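PDB 4HSP: DUF3299 domain-containing protein from Pseudomonas aeruginosa, which is of unknown function but folds as a curled mixed beta-sheet, consistent with the OB clan, and is probably made with a signal peptide. Local coordinates for residues 45-50 against 93-98; 74-79 against 97-102; 89-94 against 129-134; 121-126 against 133-138. One frame throughout, in Å; residues are numbered along the deposited sequence.

Contact 1: residues 45-50 against 93-98; sequences NAPVVK and PSNQIV
Two side chains of one turn, S94 and N95, hold the extended backbone of 45-50 by its amide and carbonyl groups. S94 OG accepts the N-H of A46 at 2.9 Å, the bond bent to 147°. A water continues the link, lying 2.7 Å from S94 OG and donating to A46 O at 2.8 Å, so the serine oxygen reaches both polar ends of A46, once directly and once through the water. One residue further on, N95 ND2 donates to P47 O over a short 2.7 Å, approaching in the plane of that carbonyl. Between the two grips the methyl of A46 rests on the flat face of the N95 carboxamide, CB being 3.5 Å from N95 CG, while the rim of P93 closes in beside it. Both turn side chains start in the crowded position between backbone N and carbonyl carbon (N95 chi1 59°); chi2 of -3° then folds N95 OD1 back over its own CA and sends ND2 outward to the proline carbonyl. Behind them the turn is closed by Q96 N on P93 O at 2.9 Å, and Q96 NE2 bonds back to N95 O at 3.0 Å while also serving W8 O. S43 adds a weak bond to S94 OG, and Y135 packs against V48 and N95. With S94 and N95 in its central positions, 93-96 is a type I beta-turn; it ties the loop that precedes strand 55-68 to the entrance of strand 98-102.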
loop_
_atom_site.group_PDB
_atom_site.type_symbol
_atom_site.label_atom_id
_atom_site.label_comp_id
_atom_site.label_asym_id
_atom_site.label_seq_id
_atom_site.Cartn_x
_atom_site.Cartn_y
_atom_site.Cartn_z
ATOM N N ASN A 45 -2.932 -27.404 13.658
ATOM C CA ASN A 45 -3.554 -27.817 14.891
ATOM C C ASN A 45 -2.491 -27.871 16.006
ATOM O O ASN A 45 -2.392 -28.834 16.779
ATOM C CB ASN A 45 -4.354 -29.125 14.709
ATOM C CG ASN A 45 -3.669 -30.258 13.991
ATOM O OD1 ASN A 45 -2.556 -30.683 14.331
ATOM N ND2 ASN A 45 -4.401 -30.857 13.062
ATOM N N ALA A 46 -1.709 -26.775 16.070
ATOM C CA ALA A 46 -0.613 -26.557 16.998
ATOM C C ALA A 46 -1.130 -26.482 18.445
ATOM O O ALA A 46 -2.247 -25.982 18.648
ATOM C CB ALA A 46 0.107 -25.286 16.613
ATOM N N PRO A 47 -0.381 -27.017 19.457
ATOM C CA PRO A 47 -0.859 -26.942 20.865
ATOM C C PRO A 47 -1.144 -25.500 21.342
ATOM O O PRO A 47 -0.451 -24.559 20.952
ATOM C CB PRO A 47 0.287 -27.566 21.661
ATOM C CG PRO A 47 1.018 -28.413 20.679
ATOM C CD PRO A 47 0.938 -27.680 19.381
ATOM N N VAL A 48 -2.197 -25.328 22.158
ATOM C CA VAL A 48 -2.650 -24.025 22.673
ATOM C C VAL A 48 -2.517 -23.932 24.215
ATOM O O VAL A 48 -2.497 -24.966 24.898
ATOM C CB VAL A 48 -4.111 -23.706 22.223
ATOM C CG1 VAL A 48 -4.203 -23.550 20.710
ATOM C CG2 VAL A 48 -5.116 -24.744 22.742
ATOM N N VAL A 49 -2.409 -22.684 24.743
ATOM C CA VAL A 49 -2.317 -22.374 26.181
ATOM C C VAL A 49 -3.741 -22.213 26.686
ATOM O O VAL A 49 -4.346 -21.152 26.504
ATOM C CB VAL A 49 -1.437 -21.130 26.481
ATOM C CG1 VAL A 49 -1.324 -20.868 27.979
ATOM C CG2 VAL A 49 -0.054 -21.271 25.854
ATOM N N LYS A 50 -4.278 -23.283 27.302
ATOM C CA LYS A 50 -5.647 -23.341 27.809
ATOM C C LYS A 50 -5.925 -22.347 28.960
ATOM O O LYS A 50 -7.087 -21.999 29.168
ATOM C CB LYS A 50 -5.976 -24.768 28.277
ATOM C CG LYS A 50 -6.058 -25.808 27.149
ATOM C CD LYS A 50 -6.335 -27.186 27.757
ATOM C CE LYS A 50 -6.336 -28.326 26.765
ATOM N NZ LYS A 50 -6.636 -29.620 27.440
ATOM N N PRO A 93 1.848 -20.956 12.322
ATOM C CA PRO A 93 1.137 -22.067 13.006
ATOM C C PRO A 93 -0.157 -21.556 13.654
ATOM O O PRO A 93 -0.255 -20.357 13.941
ATOM C CB PRO A 93 2.140 -22.538 14.058
ATOM C CG PRO A 93 3.437 -22.014 13.607
ATOM C CD PRO A 93 3.156 -20.711 12.958
ATOM N N SER A 94 -1.155 -22.440 13.861
ATOM C CA SER A 94 -2.486 -22.048 14.367
ATOM C C SER A 94 -2.478 -21.443 15.788
ATOM O O SER A 94 -3.493 -20.881 16.219
ATOM C CB SER A 94 -3.452 -23.224 14.310
ATOM O OG SER A 94 -2.947 -24.333 15.023
ATOM N N ASN A 95 -1.355 -21.540 16.502
ATOM C CA ASN A 95 -1.228 -20.981 17.851
ATOM C C ASN A 95 -0.477 -19.642 17.781
ATOM O O ASN A 95 -0.091 -19.085 18.808
ATOM C CB ASN A 95 -0.584 -21.970 18.827
ATOM C CG ASN A 95 0.798 -22.455 18.478
ATOM O OD1 ASN A 95 1.367 -22.116 17.438
ATOM N ND2 ASN A 95 1.361 -23.306 19.335
ATOM N N GLN A 96 -0.319 -19.120 16.548
ATOM C CA GLN A 96 0.288 -17.825 16.229
ATOM C C GLN A 96 -0.704 -17.054 15.324
ATOM O O GLN A 96 -0.321 -16.230 14.506
ATOM C CB GLN A 96 1.705 -17.986 15.597
ATOM C CG GLN A 96 2.784 -18.597 16.530
ATOM C CD GLN A 96 3.238 -17.686 17.653
ATOM O OE1 GLN A 96 4.246 -16.978 17.536
ATOM N NE2 GLN A 96 2.533 -17.714 18.791
ATOM N N ILE A 97 -2.004 -17.349 15.499
ATOM C CA ILE A 97 -3.133 -16.721 14.801
ATOM C C ILE A 97 -4.302 -16.587 15.777
ATOM O O ILE A 97 -4.605 -17.526 16.506
ATOM C CB ILE A 97 -3.605 -17.474 13.507
ATOM C CG1 ILE A 97 -2.429 -17.953 12.611
ATOM C CG2 ILE A 97 -4.634 -16.620 12.719
ATOM C CD1 ILE A 97 -2.826 -18.609 11.257
ATOM N N VAL A 98 -4.963 -15.427 15.761
ATOM C CA VAL A 98 -6.196 -15.141 16.484
ATOM C C VAL A 98 -7.282 -14.762 15.449
ATOM O O VAL A 98 -7.071 -13.851 14.650
ATOM C CB VAL A 98 -6.023 -14.023 17.556
ATOM C CG1 VAL A 98 -7.291 -13.853 18.383
ATOM C CG2 VAL A 98 -4.814 -14.291 18.456
HETATM O O HOH W 1 -4.086 -24.222 17.490
#

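Contact 2: residues 74-79 against 97-102; sequences VTEFLL and IVYVKT
V98 O is gripped twice: the N-H of L79 meets it at 2.8 Å, almost straight at 175°, and the CA-H of L78 adds a softer contact. V100 O repeats the scheme with F77 N and the CA-H of E76, while F77 O takes V100 N nearly along its C=O axis at 2.8 Å. On the face carrying F77, L79, V98 and V100, the F77 ring lies flat against V100: V100 CB stands 3.8 Å from the ring centroid, 19° off the normal, a CH-pi contact, and T102 CG2 meets the ring edge. Chi1 of 61° holds the phenyl in the crowded position between N and carbonyl carbon, side by side with the valine. On the other face Y99 OH donates to E76 OE1 at 2.6 Å, E76 reaching over extended and packing its CG along K101 CG at 3.8 Å. E67 OE2 comes close to E76 OE2, so a raised carboxylate pKa is possible. L78 CD2 touches Y99 CD2 at 3.9 Å. The chain bends at E76, yet T102 N still reaches T75 O at 2.9 Å. Such twisted antiparallel pairing of neighbouring strands is consistent with the coiled sheet of an OB-type barrel.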
loop_
_atom_site.group_PDB
_atom_site.type_symbol
_atom_site.label_atom_id
_atom_site.label_comp_id
_atom_site.label_asym_id
_atom_site.label_seq_id
_atom_site.Cartn_x
_atom_site.Cartn_y
_atom_site.Cartn_z
ATOM N N VAL A 74 -13.516 -3.598 7.790
ATOM C CA VAL A 74 -13.165 -4.981 8.092
ATOM C C VAL A 74 -13.706 -5.307 9.474
ATOM O O VAL A 74 -13.354 -4.642 10.446
ATOM C CB VAL A 74 -11.650 -5.222 7.981
ATOM C CG1 VAL A 74 -11.286 -6.652 8.385
ATOM C CG2 VAL A 74 -11.158 -4.894 6.574
ATOM N N THR A 75 -14.585 -6.308 9.557
ATOM C CA THR A 75 -15.214 -6.673 10.819
ATOM C C THR A 75 -14.816 -8.072 11.279
ATOM O O THR A 75 -15.090 -8.416 12.424
ATOM C CB THR A 75 -16.720 -6.520 10.695
ATOM O OG1 THR A 75 -17.165 -7.249 9.549
ATOM C CG2 THR A 75 -17.143 -5.052 10.613
ATOM N N GLU A 76 -14.186 -8.879 10.401
ATOM C CA GLU A 76 -13.673 -10.216 10.732
ATOM C C GLU A 76 -12.311 -10.365 10.101
ATOM O O GLU A 76 -12.127 -10.066 8.928
ATOM C CB GLU A 76 -14.613 -11.370 10.325
ATOM C CG GLU A 76 -15.892 -11.452 11.153
ATOM C CD GLU A 76 -16.863 -12.572 10.822
ATOM O OE1 GLU A 76 -16.422 -13.738 10.701
ATOM O OE2 GLU A 76 -18.080 -12.288 10.735
ATOM N N PHE A 77 -11.334 -10.777 10.883
ATOM C CA PHE A 77 -9.987 -10.908 10.368
ATOM C C PHE A 77 -9.125 -11.838 11.184
ATOM O O PHE A 77 -9.460 -12.160 12.321
ATOM C CB PHE A 77 -9.320 -9.522 10.308
ATOM C CG PHE A 77 -9.167 -8.796 11.618
ATOM C CD1 PHE A 77 -8.025 -8.969 12.399
ATOM C CD2 PHE A 77 -10.133 -7.881 12.038
ATOM C CE1 PHE A 77 -7.852 -8.254 13.582
ATOM C CE2 PHE A 77 -9.963 -7.165 13.221
ATOM C CZ PHE A 77 -8.811 -7.340 13.979
ATOM N N LEU A 78 -7.966 -12.226 10.610
ATOM C CA LEU A 78 -6.930 -12.964 11.333
ATOM C C LEU A 78 -5.890 -11.962 11.821
ATOM O O LEU A 78 -5.457 -11.104 11.048
ATOM C CB LEU A 78 -6.255 -14.046 10.471
ATOM C CG LEU A 78 -7.127 -15.112 9.779
ATOM C CD1 LEU A 78 -6.264 -16.004 8.868
ATOM C CD2 LEU A 78 -7.933 -15.979 10.798
ATOM N N LEU A 79 -5.533 -12.039 13.114
ATOM C CA LEU A 79 -4.445 -11.293 13.733
ATOM C C LEU A 79 -3.258 -12.223 13.709
ATOM O O LEU A 79 -3.342 -13.372 14.157
ATOM C CB LEU A 79 -4.781 -10.819 15.164
ATOM C CG LEU A 79 -3.775 -9.861 15.803
ATOM C CD1 LEU A 79 -3.744 -8.490 15.031
ATOM C CD2 LEU A 79 -4.095 -9.661 17.262
ATOM N N ILE A 97 -2.004 -17.349 15.499
ATOM C CA ILE A 97 -3.133 -16.721 14.801
ATOM C C ILE A 97 -4.302 -16.587 15.777
ATOM O O ILE A 97 -4.605 -17.526 16.506
ATOM C CB ILE A 97 -3.605 -17.474 13.507
ATOM C CG1 ILE A 97 -2.429 -17.953 12.611
ATOM C CG2 ILE A 97 -4.634 -16.620 12.719
ATOM C CD1 ILE A 97 -2.826 -18.609 11.257
ATOM N N VAL A 98 -4.963 -15.427 15.761
ATOM C CA VAL A 98 -6.196 -15.141 16.484
ATOM C C VAL A 98 -7.282 -14.762 15.449
ATOM O O VAL A 98 -7.071 -13.851 14.650
ATOM C CB VAL A 98 -6.023 -14.023 17.556
ATOM C CG1 VAL A 98 -7.291 -13.853 18.383
ATOM C CG2 VAL A 98 -4.814 -14.291 18.456
ATOM N N TYR A 99 -8.424 -15.458 15.467
ATOM C CA TYR A 99 -9.592 -15.104 14.658
ATOM C C TYR A 99 -10.339 -14.020 15.451
ATOM O O TYR A 99 -10.813 -14.277 16.561
ATOM C CB TYR A 99 -10.467 -16.340 14.396
ATOM C CG TYR A 99 -11.599 -16.149 13.409
ATOM C CD1 TYR A 99 -12.799 -15.553 13.796
ATOM C CD2 TYR A 99 -11.521 -16.680 12.119
ATOM C CE1 TYR A 99 -13.860 -15.407 12.898
ATOM C CE2 TYR A 99 -12.583 -16.562 11.220
ATOM C CZ TYR A 99 -13.750 -15.917 11.610
ATOM O OH TYR A 99 -14.794 -15.805 10.715
ATOM N N VAL A 100 -10.368 -12.790 14.920
ATOM C CA VAL A 100 -10.977 -11.631 15.582
ATOM C C VAL A 100 -12.278 -11.226 14.869
ATOM O O VAL A 100 -12.326 -11.236 13.646
ATOM C CB VAL A 100 -9.985 -10.434 15.647
ATOM C CG1 VAL A 100 -10.515 -9.296 16.511
ATOM C CG2 VAL A 100 -8.615 -10.869 16.117
ATOM N N LYS A 101 -13.325 -10.894 15.671
ATOM C CA LYS A 101 -14.638 -10.324 15.306
ATOM C C LYS A 101 -14.741 -8.966 16.019
ATOM O O LYS A 101 -14.474 -8.899 17.223
ATOM C CB LYS A 101 -15.827 -11.247 15.693
ATOM C CG LYS A 101 -15.957 -12.503 14.838
ATOM C CD LYS A 101 -17.283 -13.225 15.066
ATOM C CE LYS A 101 -17.299 -14.607 14.434
ATOM N NZ LYS A 101 -18.629 -15.281 14.544
ATOM N N THR A 102 -15.033 -7.886 15.279
ATOM C CA THR A 102 -15.160 -6.545 15.872
ATOM C C THR A 102 -16.446 -5.819 15.366
ATOM O O THR A 102 -16.765 -5.859 14.171
ATOM C CB THR A 102 -13.878 -5.693 15.652
ATOM O OG1 THR A 102 -14.016 -4.438 16.326
ATOM C CG2 THR A 102 -13.544 -5.446 14.188
#

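Contact 3: residues 89-94 against 129-134; sequences VPPPPS and ELAAAG
Backbone torsions set this contact: P91, P92 and P93 keep the steep, extended polyproline II shape, whereas S94 drops to a turn conformation, and its carbonyl is presented to 129-134. The S94 hydroxyl is engaged with A46 N, and CB is what faces A132. From A131 to A133 the 129-134 segment is extended, so that the touching parts run nearly side by side, their directions 24° apart. G134 N donates to S94 O at 2.8 Å, bent to 145°, with the donor above the carbonyl plane. The same oxygen receives the CA-H of A133 at 3.6 Å. In return A132 O sits 3.2 Å from S94 CB and 3.4 Å from S94 CA, pressed against carbon. At the far end the P91 ring lies against L130 and A131, its CB on the methyl of A131 at 3.9 Å and its CG on L130 O at 3.5 Å. Q41 bridges the middle, its OE1 accepting from A132 N and its NE2 donating to P92 O. Y147 of a second subunit packs on P91, and A71 of a third on L130, so the junction lies close to two subunit interfaces. Prolines have no N-H to give, so the proline run can offer only carbonyls and apolar ring surface; the one direct hydrogen bond between the segments falls on S94 O, and Q41 caps P92 O and A132 N from between them.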
loop_
_atom_site.group_PDB
_atom_site.type_symbol
_atom_site.label_atom_id
_atom_site.label_comp_id
_atom_site.label_asym_id
_atom_site.label_seq_id
_atom_site.Cartn_x
_atom_site.Cartn_y
_atom_site.Cartn_z
ATOM N N VAL A 89 3.743 -14.916 2.242
ATOM C CA VAL A 89 4.468 -16.042 2.828
ATOM C C VAL A 89 3.435 -17.035 3.356
ATOM O O VAL A 89 2.301 -16.615 3.604
ATOM C CB VAL A 89 5.443 -15.591 3.969
ATOM C CG1 VAL A 89 6.669 -14.845 3.422
ATOM C CG2 VAL A 89 4.718 -14.774 5.037
ATOM N N PRO A 90 3.799 -18.311 3.636
ATOM C CA PRO A 90 2.811 -19.256 4.207
ATOM C C PRO A 90 2.183 -18.809 5.533
ATOM O O PRO A 90 2.809 -18.072 6.292
ATOM C CB PRO A 90 3.634 -20.531 4.439
ATOM C CG PRO A 90 4.726 -20.454 3.453
ATOM C CD PRO A 90 5.077 -18.992 3.346
ATOM N N PRO A 91 0.953 -19.274 5.852
ATOM C CA PRO A 91 0.346 -18.915 7.149
ATOM C C PRO A 91 1.201 -19.329 8.358
ATOM O O PRO A 91 1.868 -20.380 8.300
ATOM C CB PRO A 91 -0.958 -19.730 7.163
ATOM C CG PRO A 91 -1.231 -20.063 5.784
ATOM C CD PRO A 91 0.064 -20.157 5.070
ATOM N N PRO A 92 1.149 -18.571 9.489
ATOM C CA PRO A 92 1.866 -19.010 10.712
ATOM C C PRO A 92 1.227 -20.271 11.319
ATOM O O PRO A 92 0.110 -20.614 10.908
ATOM C CB PRO A 92 1.687 -17.818 11.679
ATOM C CG PRO A 92 1.130 -16.716 10.890
ATOM C CD PRO A 92 0.394 -17.325 9.736
ATOM N N PRO A 93 1.848 -20.956 12.322
ATOM C CA PRO A 93 1.137 -22.067 13.006
ATOM C C PRO A 93 -0.157 -21.556 13.654
ATOM O O PRO A 93 -0.255 -20.357 13.941
ATOM C CB PRO A 93 2.140 -22.538 14.058
ATOM C CG PRO A 93 3.437 -22.014 13.607
ATOM C CD PRO A 93 3.156 -20.711 12.958
ATOM N N SER A 94 -1.155 -22.440 13.861
ATOM C CA SER A 94 -2.486 -22.048 14.367
ATOM C C SER A 94 -2.478 -21.443 15.788
ATOM O O SER A 94 -3.493 -20.881 16.219
ATOM C CB SER A 94 -3.452 -23.224 14.310
ATOM O OG SER A 94 -2.947 -24.333 15.023
ATOM N N GLU A 129 -10.490 -20.954 4.973
ATOM C CA GLU A 129 -9.794 -21.630 3.887
ATOM C C GLU A 129 -8.322 -21.143 3.817
ATOM O O GLU A 129 -7.442 -21.859 3.330
ATOM C CB GLU A 129 -10.539 -21.374 2.582
ATOM C CG GLU A 129 -10.436 -22.482 1.556
ATOM C CD GLU A 129 -11.370 -22.253 0.385
ATOM O OE1 GLU A 129 -12.606 -22.249 0.604
ATOM O OE2 GLU A 129 -10.869 -22.025 -0.741
ATOM N N LEU A 130 -8.080 -19.938 4.345
ATOM C CA LEU A 130 -6.805 -19.245 4.396
ATOM C C LEU A 130 -5.904 -19.818 5.462
ATOM O O LEU A 130 -4.701 -19.910 5.235
ATOM C CB LEU A 130 -7.065 -17.756 4.676
ATOM C CG LEU A 130 -6.079 -16.726 4.124
ATOM C CD1 LEU A 130 -5.858 -16.876 2.604
ATOM C CD2 LEU A 130 -6.580 -15.337 4.406
ATOM N N ALA A 131 -6.462 -20.146 6.648
ATOM C CA ALA A 131 -5.720 -20.677 7.782
ATOM C C ALA A 131 -6.628 -21.080 8.939
ATOM O O ALA A 131 -7.716 -20.543 9.102
ATOM C CB ALA A 131 -4.723 -19.641 8.273
ATOM N N ALA A 132 -6.144 -22.005 9.770
ATOM C CA ALA A 132 -6.781 -22.432 11.003
ATOM C C ALA A 132 -6.155 -21.659 12.162
ATOM O O ALA A 132 -4.953 -21.382 12.129
ATOM C CB ALA A 132 -6.594 -23.926 11.200
ATOM N N ALA A 133 -6.968 -21.303 13.182
ATOM C CA ALA A 133 -6.525 -20.606 14.388
ATOM C C ALA A 133 -6.971 -21.398 15.609
ATOM O O ALA A 133 -8.001 -22.075 15.552
ATOM C CB ALA A 133 -7.082 -19.188 14.423
ATOM N N GLY A 134 -6.174 -21.345 16.677
ATOM C CA GLY A 134 -6.446 -22.014 17.944
ATOM C C GLY A 134 -7.033 -21.069 18.969
ATOM O O GLY A 134 -7.470 -21.507 20.035
#

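Contact 4: residues 121-126 against 133-138; sequences FKVENA and AGYRMQ. With EDO (1,2-ethanediol), chain J; EDO (1,2-ethanediol), chain K.
F121 and Y135 meet at the apolar centre with rings nearly parallel, 29° apart, but slid so far that they barely overlap, their centroids 5.2 Å apart; F121 CZ reaches Y135 CD1 at 3.5 Å. With CG anti to its backbone N, F121 also turns its ring edge to the selenomethionine M137, whose CE touches F121 CD1 at 3.7 Å. V123 CG2 fills in against the edge of the Y135 ring, in its plane. Y135 OH bonds L11 O and V49 N, tying the ring to the loop 45-50. Antiparallel pairing underlies this packing: K122 and R136 exchange two N-H...O bonds, K122 N to R136 O at 2.9 Å, and A126 and A133 form a second such pair. The register slips by one residue between the two pairs, at a break between strands 120-122 and 126-127, both lined up on strand 132-144 of the curled sheet. On the face of K122, R136 and A126 the arginine is bent at chi3, 98°, which lays its guanidinium over the methyl of A126. NH1 makes a weak bond to N125 O. E124 OE2 lies 3.3 Å from R136 NH1 but well out of the guanidinium plane, a salt bridge of charges alone. E124 OE1 pairs with K122 NZ at 3.2 Å, a salt bridge whose hydrogen bond is weak, so E124 joins K122 and R136 in one charge network. R136 NE donates to O1 of one ethanediol at 3.1 Å. Outermost, N125 OD1 accepts from O2 of a second ethanediol at 2.8 Å and from a water that also donates to G134 O.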
loop_
_atom_site.group_PDB
_atom_site.type_symbol
_atom_site.label_atom_id
_atom_site.label_comp_id
_atom_site.label_asym_id
_atom_site.label_seq_id
_atom_site.Cartn_x
_atom_site.Cartn_y
_atom_site.Cartn_z
ATOM N N PHE A 121 -10.720 -12.859 25.148
ATOM C CA PHE A 121 -9.861 -13.863 24.553
ATOM C C PHE A 121 -10.344 -15.264 24.881
ATOM O O PHE A 121 -10.458 -15.616 26.043
ATOM C CB PHE A 121 -8.424 -13.640 25.057
ATOM C CG PHE A 121 -7.349 -14.355 24.281
ATOM C CD1 PHE A 121 -6.863 -13.831 23.094
ATOM C CD2 PHE A 121 -6.818 -15.550 24.738
ATOM C CE1 PHE A 121 -5.840 -14.475 22.395
ATOM C CE2 PHE A 121 -5.825 -16.216 24.013
ATOM C CZ PHE A 121 -5.324 -15.662 22.863
ATOM N N LYS A 122 -10.556 -16.080 23.850
ATOM C CA LYS A 122 -11.045 -17.460 23.929
ATOM C C LYS A 122 -10.080 -18.456 23.301
ATOM O O LYS A 122 -9.533 -18.204 22.224
ATOM C CB LYS A 122 -12.388 -17.583 23.164
ATOM C CG LYS A 122 -13.657 -17.360 23.939
ATOM C CD LYS A 122 -14.825 -17.925 23.109
ATOM C CE LYS A 122 -15.403 -19.209 23.679
ATOM N NZ LYS A 122 -14.461 -20.363 23.598
ATOM N N VAL A 123 -9.968 -19.628 23.914
ATOM C CA VAL A 123 -9.171 -20.742 23.413
ATOM C C VAL A 123 -10.194 -21.679 22.770
ATOM O O VAL A 123 -10.786 -22.538 23.433
ATOM C CB VAL A 123 -8.293 -21.395 24.513
ATOM C CG1 VAL A 123 -7.497 -22.553 23.941
ATOM C CG2 VAL A 123 -7.354 -20.371 25.145
ATOM N N GLU A 124 -10.495 -21.389 21.496
ATOM C CA GLU A 124 -11.496 -22.059 20.674
ATOM C C GLU A 124 -11.011 -22.107 19.250
ATOM O O GLU A 124 -10.468 -21.122 18.746
ATOM C CB GLU A 124 -12.826 -21.292 20.758
ATOM C CG GLU A 124 -14.038 -22.054 20.238
ATOM C CD GLU A 124 -15.282 -21.232 19.934
ATOM O OE1 GLU A 124 -15.535 -20.221 20.632
ATOM O OE2 GLU A 124 -16.013 -21.614 18.991
ATOM N N ASN A 125 -11.204 -23.250 18.601
ATOM C CA ASN A 125 -10.788 -23.438 17.230
ATOM C C ASN A 125 -11.624 -22.602 16.273
ATOM O O ASN A 125 -12.829 -22.415 16.487
ATOM C CB ASN A 125 -10.845 -24.918 16.863
ATOM C CG ASN A 125 -9.672 -25.691 17.426
ATOM O OD1 ASN A 125 -8.631 -25.127 17.821
ATOM N ND2 ASN A 125 -9.804 -27.004 17.457
ATOM N N ALA A 126 -10.954 -22.049 15.248
ATOM C CA ALA A 126 -11.568 -21.234 14.200
ATOM C C ALA A 126 -10.904 -21.548 12.851
ATOM O O ALA A 126 -9.690 -21.494 12.721
ATOM C CB ALA A 126 -11.454 -19.756 14.536
ATOM N N ALA A 133 -6.968 -21.303 13.182
ATOM C CA ALA A 133 -6.525 -20.606 14.388
ATOM C C ALA A 133 -6.971 -21.398 15.609
ATOM O O ALA A 133 -8.001 -22.075 15.552
ATOM C CB ALA A 133 -7.082 -19.188 14.423
ATOM N N GLY A 134 -6.174 -21.345 16.677
ATOM C CA GLY A 134 -6.446 -22.014 17.944
ATOM C C GLY A 134 -7.033 -21.069 18.969
ATOM O O GLY A 134 -7.470 -21.507 20.035
ATOM N N TYR A 135 -7.093 -19.768 18.612
ATOM C CA TYR A 135 -7.575 -18.671 19.444
ATOM C C TYR A 135 -8.584 -17.799 18.732
ATOM O O TYR A 135 -8.522 -17.633 17.513
ATOM C CB TYR A 135 -6.397 -17.786 19.905
ATOM C CG TYR A 135 -5.319 -18.554 20.636
ATOM C CD1 TYR A 135 -5.533 -19.048 21.921
ATOM C CD2 TYR A 135 -4.100 -18.844 20.019
ATOM C CE1 TYR A 135 -4.546 -19.766 22.598
ATOM C CE2 TYR A 135 -3.108 -19.568 20.687
ATOM C CZ TYR A 135 -3.334 -20.019 21.980
ATOM O OH TYR A 135 -2.370 -20.721 22.657
ATOM N N ARG A 136 -9.502 -17.215 19.519
ATOM C CA ARG A 136 -10.529 -16.285 19.061
ATOM C C ARG A 136 -10.561 -15.054 19.977
ATOM O O ARG A 136 -10.192 -15.121 21.155
ATOM C CB ARG A 136 -11.924 -16.946 19.005
ATOM C CG ARG A 136 -12.097 -18.055 17.991
ATOM C CD ARG A 136 -13.454 -18.673 18.144
ATOM N NE ARG A 136 -14.408 -18.124 17.181
ATOM C CZ ARG A 136 -15.059 -18.847 16.274
ATOM N NH1 ARG A 136 -14.883 -20.164 16.211
ATOM N NH2 ARG A 136 -15.898 -18.260 15.431
HETATM N N MSE A 137 -11.029 -13.939 19.432
HETATM C CA MSE A 137 -11.154 -12.684 20.160
HETATM C C MSE A 137 -12.343 -11.871 19.639
HETATM O O MSE A 137 -12.557 -11.739 18.432
HETATM C CB MSE A 137 -9.855 -11.887 20.040
HETATM C CG MSE A 137 -9.768 -10.632 20.878
HETATM SE SE MSE A 137 -7.865 -10.258 21.218
HETATM C CE MSE A 137 -7.964 -10.341 23.041
ATOM N N GLN A 138 -13.128 -11.367 20.575
ATOM C CA GLN A 138 -14.220 -10.451 20.336
ATOM C C GLN A 138 -13.644 -9.125 20.772
ATOM O O GLN A 138 -13.516 -8.868 21.970
ATOM C CB GLN A 138 -15.480 -10.882 21.108
ATOM C CG GLN A 138 -16.715 -10.036 20.810
ATOM C CD GLN A 138 -17.164 -10.104 19.365
ATOM O OE1 GLN A 138 -17.326 -11.185 18.790
ATOM N NE2 GLN A 138 -17.392 -8.939 18.758
HETATM C C1 EDO J . -15.360 -14.920 17.677
HETATM O O1 EDO J . -14.050 -15.024 17.098
HETATM C C2 EDO J . -15.350 -14.208 19.066
HETATM O O2 EDO J . -15.170 -15.164 20.111
HETATM C C1 EDO K . -5.348 -28.184 18.616
HETATM O O1 EDO K . -6.277 -28.895 17.796
HETATM C C2 EDO K . -5.830 -26.718 18.815
HETATM O O2 EDO K . -5.997 -26.028 17.567
HETATM O O HOH W 2 -8.208 -24.167 20.428
#

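How the contacts relate
Contacts 1 and 3 sit at the turn leading into strand 98-102, while contact 2 runs along that strand and contact 4 lies beside it. Contacts 1 and 3 have centres about 9 Å apart and are joined through S94, which they share along with P93. Contact 4 shares A133 and G134 with contact 3 and is tied to contact 1 by V49 N and Y135 OH, 2.9 Å apart. Strands 98-102 and 132-144 join contact 2 to contact 4, with Y99 O 2.9 Å from M137 N and Y99 N 3.0 Å from Y135 O. I97, shared by contacts 1 and 2, packs its CD1 on contact 3, 3.6 Å from P92 O. No active site is known; the ethanediols beside contact 4 are probably crystallisation additives.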